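PDB 6DX2: RNA-dependent RNA polymerase from Dera Ghazi Khan orthonairovirus, which probably acts as an RNA-directed RNA polymerase when full length and is represented here by its viral OTU domain, a cysteine-protease-type deubiquitinase. Local coordinates for residues V47-L50 with S54-E57; K62-S67 with K110-T115. All coordinates share one frame; numbering follows the deposited sequence.

Contact 1: V47-L50 with S54-E57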
# COMPACT_ATOMS: atom_id res chain seq x y z
N VAL A 47 -5.73 -1.24 4.59
CA VAL A 47 -4.88 -0.44 5.47
C VAL A 47 -5.53 -0.28 6.83
O VAL A 47 -4.87 -0.45 7.87
CB VAL A 47 -4.60 0.92 4.81
CG1 VAL A 47 -3.99 1.89 5.86
CG2 VAL A 47 -3.67 0.65 3.66
N SER A 48 -6.86 -0.04 6.86
CA SER A 48 -7.53 0.09 8.14
C SER A 48 -7.41 -1.23 8.93
O SER A 48 -7.18 -1.22 10.14
CB SER A 48 -9.01 0.45 7.94
OG SER A 48 -9.69 0.65 9.18
N PHE A 49 -7.59 -2.37 8.25
CA PHE A 49 -7.48 -3.64 8.97
C PHE A 49 -6.12 -3.78 9.63
O PHE A 49 -6.04 -4.23 10.79
CB PHE A 49 -7.70 -4.83 8.03
CG PHE A 49 -7.68 -6.16 8.79
CD1 PHE A 49 -8.76 -6.52 9.57
CD2 PHE A 49 -6.54 -6.95 8.80
CE1 PHE A 49 -8.76 -7.74 10.31
CE2 PHE A 49 -6.53 -8.14 9.54
CZ PHE A 49 -7.64 -8.52 10.28
N LEU A 50 -5.06 -3.42 8.90
CA LEU A 50 -3.71 -3.60 9.42
C LEU A 50 -3.38 -2.61 10.52
O LEU A 50 -2.58 -2.94 11.42
CB LEU A 50 -2.70 -3.51 8.30
CG LEU A 50 -2.79 -4.72 7.35
CD1 LEU A 50 -1.91 -4.49 6.17
CD2 LEU A 50 -2.37 -6.06 8.05
N SER A 54 -9.71 -3.50 12.30
CA SER A 54 -11.09 -3.17 12.06
C SER A 54 -11.13 -2.44 10.73
O SER A 54 -10.14 -1.84 10.32
CB SER A 54 -11.65 -2.30 13.17
OG SER A 54 -12.82 -1.63 12.75
N LEU A 55 -12.29 -2.50 10.05
CA LEU A 55 -12.46 -1.80 8.79
C LEU A 55 -13.01 -0.40 8.97
O LEU A 55 -13.05 0.38 8.00
CB LEU A 55 -13.40 -2.59 7.87
CG LEU A 55 -13.00 -4.02 7.55
CD1 LEU A 55 -13.86 -4.59 6.46
CD2 LEU A 55 -11.51 -4.09 7.14
N SER A 56 -13.43 -0.06 10.19
CA SER A 56 -14.26 1.12 10.37
C SER A 56 -13.51 2.43 10.19
O SER A 56 -14.18 3.47 10.09
CB SER A 56 -14.92 1.10 11.74
OG SER A 56 -13.95 1.26 12.76
N GLU A 57 -12.17 2.40 10.18
CA GLU A 57 -11.34 3.59 10.06
C GLU A 57 -10.95 3.92 8.61
O GLU A 57 -10.15 4.83 8.38
CB GLU A 57 -10.09 3.41 10.91
CG GLU A 57 -10.40 3.44 12.39
CD GLU A 57 -10.80 2.09 12.97
OE1 GLU A 57 -10.83 1.08 12.22
OE2 GLU A 57 -11.10 2.02 14.18
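Ser48, on helix 42-52, reaches into the loop 54-57 that leads on to helix 58-71, and its hydroxyl fastens this helix-loop-helix connection of the viral OTU domain. OG donates to Ser54 O at 2.8 Å, meeting the carbonyl at a C=O...O angle of 135° and 30° out of the carbonyl plane. The same oxygen accepts a weak bond from Glu57 N at 3.2 Å. Serine suits this buried place because one small group can donate a hydrogen bond to Ser54 O and accept one, though a weak one, from Glu57 N, drawing the two close to the helix. The torsion explains the reach: OG stands opposite the backbone N (chi1 -177°), which carries it out from the helix between those two partners.

Beside this polar centre lies a small apolar touch. Leu55 turns its CB from the helix, yet its branch CD2 curls back to within 4.0 Å of Phe49 CB, meeting the base of that side chain more closely than its ring. The Phe49 side chain also touches Pro153 and Gln155 of strand 150-156, while Leu55 also touches Val36 and Pro37, so these two residues link the helix and the loop to that strand and to the segment holding Val36 and Pro37.

A second shell shapes the loop. Glu57 is the N-cap residue of helix 58-71, and its backbone O accepts a hydrogen bond from Ser60 OG. Ahead of it, Ser54 forms an ST turn: Ser56 N points almost straight at Ser54 OG, 3.1 Å away, with an N-H...O angle of 172°.

Contact 2: K62-S67 with K110-T115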
# COMPACT_ATOMS: atom_id res chain seq x y z
N LYS A 62 -8.38 7.92 4.44
CA LYS A 62 -8.49 8.84 3.31
C LYS A 62 -8.29 10.28 3.74
O LYS A 62 -7.71 11.08 3.00
CB LYS A 62 -9.86 8.72 2.63
CG LYS A 62 -9.97 7.43 1.80
CD LYS A 62 -11.31 7.44 1.07
CE LYS A 62 -11.13 6.84 -0.28
NZ LYS A 62 -12.34 6.99 -1.10
N ASN A 63 -8.86 10.67 4.90
CA ASN A 63 -8.73 12.06 5.33
C ASN A 63 -7.29 12.40 5.66
O ASN A 63 -6.83 13.52 5.38
CB ASN A 63 -9.64 12.33 6.53
CG ASN A 63 -11.12 12.32 6.14
OD1 ASN A 63 -11.45 12.58 4.99
ND2 ASN A 63 -12.00 12.02 7.09
N THR A 64 -6.56 11.43 6.23
CA THR A 64 -5.15 11.60 6.51
C THR A 64 -4.36 11.78 5.21
O THR A 64 -3.53 12.69 5.11
CB THR A 64 -4.65 10.40 7.31
OG1 THR A 64 -5.27 10.43 8.60
CG2 THR A 64 -3.16 10.51 7.47
N ILE A 65 -4.68 10.97 4.20
CA ILE A 65 -4.03 11.12 2.90
C ILE A 65 -4.33 12.49 2.32
O ILE A 65 -3.47 13.17 1.74
CB ILE A 65 -4.52 10.01 1.95
CG1 ILE A 65 -4.00 8.67 2.43
CG2 ILE A 65 -4.07 10.30 0.49
CD1 ILE A 65 -4.70 7.53 1.65
N ALA A 66 -5.58 12.93 2.46
CA ALA A 66 -5.95 14.20 1.88
C ALA A 66 -5.19 15.33 2.56
O ALA A 66 -4.79 16.28 1.90
CB ALA A 66 -7.47 14.38 1.99
N SER A 67 -4.99 15.24 3.89
CA SER A 67 -4.29 16.30 4.59
C SER A 67 -2.84 16.37 4.13
O SER A 67 -2.29 17.47 3.93
CB SER A 67 -4.36 16.10 6.11
OG SER A 67 -3.31 15.25 6.58
N LYS A 110 4.36 8.26 3.84
CA LYS A 110 4.86 9.51 4.37
C LYS A 110 3.92 10.09 5.44
O LYS A 110 4.38 10.61 6.46
CB LYS A 110 5.06 10.52 3.23
CG LYS A 110 6.06 10.05 2.16
CD LYS A 110 6.01 10.83 0.85
CE LYS A 110 7.03 10.22 -0.16
NZ LYS A 110 7.39 11.19 -1.26
N ALA A 111 2.60 10.00 5.22
CA ALA A 111 1.71 10.73 6.12
C ALA A 111 1.71 10.13 7.52
O ALA A 111 1.49 10.85 8.51
CB ALA A 111 0.30 10.76 5.54
N LEU A 112 1.90 8.81 7.63
CA LEU A 112 1.86 8.13 8.91
C LEU A 112 3.22 7.64 9.37
O LEU A 112 3.30 7.05 10.46
CB LEU A 112 0.86 6.94 8.83
CG LEU A 112 -0.58 7.35 8.68
CD1 LEU A 112 -1.45 6.07 8.69
CD2 LEU A 112 -1.03 8.31 9.80
N ASN A 113 4.28 7.89 8.61
CA ASN A 113 5.62 7.42 9.00
C ASN A 113 5.59 5.91 9.19
O ASN A 113 6.01 5.35 10.22
CB ASN A 113 6.12 8.12 10.26
CG ASN A 113 6.60 9.49 9.94
OD1 ASN A 113 5.82 10.46 9.97
ND2 ASN A 113 7.86 9.58 9.54
N ILE A 114 5.04 5.25 8.19
CA ILE A 114 5.00 3.81 8.17
C ILE A 114 5.53 3.39 6.81
O ILE A 114 5.73 4.19 5.90
CB ILE A 114 3.58 3.24 8.43
CG1 ILE A 114 2.63 3.74 7.37
CG2 ILE A 114 3.08 3.63 9.84
CD1 ILE A 114 1.12 3.33 7.50
N THR A 115 5.79 2.10 6.71
CA THR A 115 6.24 1.52 5.46
C THR A 115 5.10 0.69 4.93
O THR A 115 4.44 -0.04 5.71
CB THR A 115 7.51 0.69 5.72
OG1 THR A 115 8.57 1.62 6.04
CG2 THR A 115 7.98 -0.07 4.46
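Thr64 of helix 58-71 meets Ala111 and Leu112, at the end of helix 102-112, through a single methyl group. Its CB already heads toward the other helix, and there the side chain forks. The methyl branch CG2 lies opposite the backbone N and continues across the gap, closing to 3.8 Å from Leu112 CD2 and 4.0 Å from Ala111 CB. The hydroxyl branch OG1, set opposite the carbonyl carbon (chi1 -67°), stays by its own helix, where it makes a weak hydrogen bond with Ser60 O one turn earlier. Threonine thus suits the spot: its polar arm is occupied within the helix, and its apolar arm is left to face apolar carbon.

On the other side, Ala111 offers only CB, a small apolar surface that meets the threonine methyl, while Leu112 leaves its backbone at a slant and brings CD2 back to the threonine, the two side chains crossing at about a right angle. The buried surface is modest, 114 Å², in keeping with a contact made by three methyl carbons near the surface. One turn on from Thr64, Ser67 OG bonds to Thr64 O at 3.0 Å.

Asn113 departs from helical backbone angles with a positive phi (57°), and the chain heads for strand 116-121, with Thr115 already joined by backbone hydrogen bonds to Leu142. Deeper between the helices, Ile65 touches Ile107 and Leu108 of helix 102-112 as well as Tyr89 and Met93 of helix 86-93, so helix 58-71 sits against both of these helices, and the chain after helix 102-112 runs on into the central sheet.

In the fold
Both contacts lie near the surface of the one OTU-like domain, in series along the chain, with centres 14 Å apart. Helix 58-71 is their common element: the loop of contact 1 delivers the chain to its start, and contact 2 uses its next turns. Contact 1 is local, joining neighbours in sequence on the side of strand 150-156, and it rests mainly on one serine hydroxyl, with one good and one weak hydrogen bond to loop backbone atoms. Contact 2 spans 43 residues and brings helix 58-71 against the last part of helix 102-112, where methyl groups meet. It is the smaller of the two, burying about half as much surface.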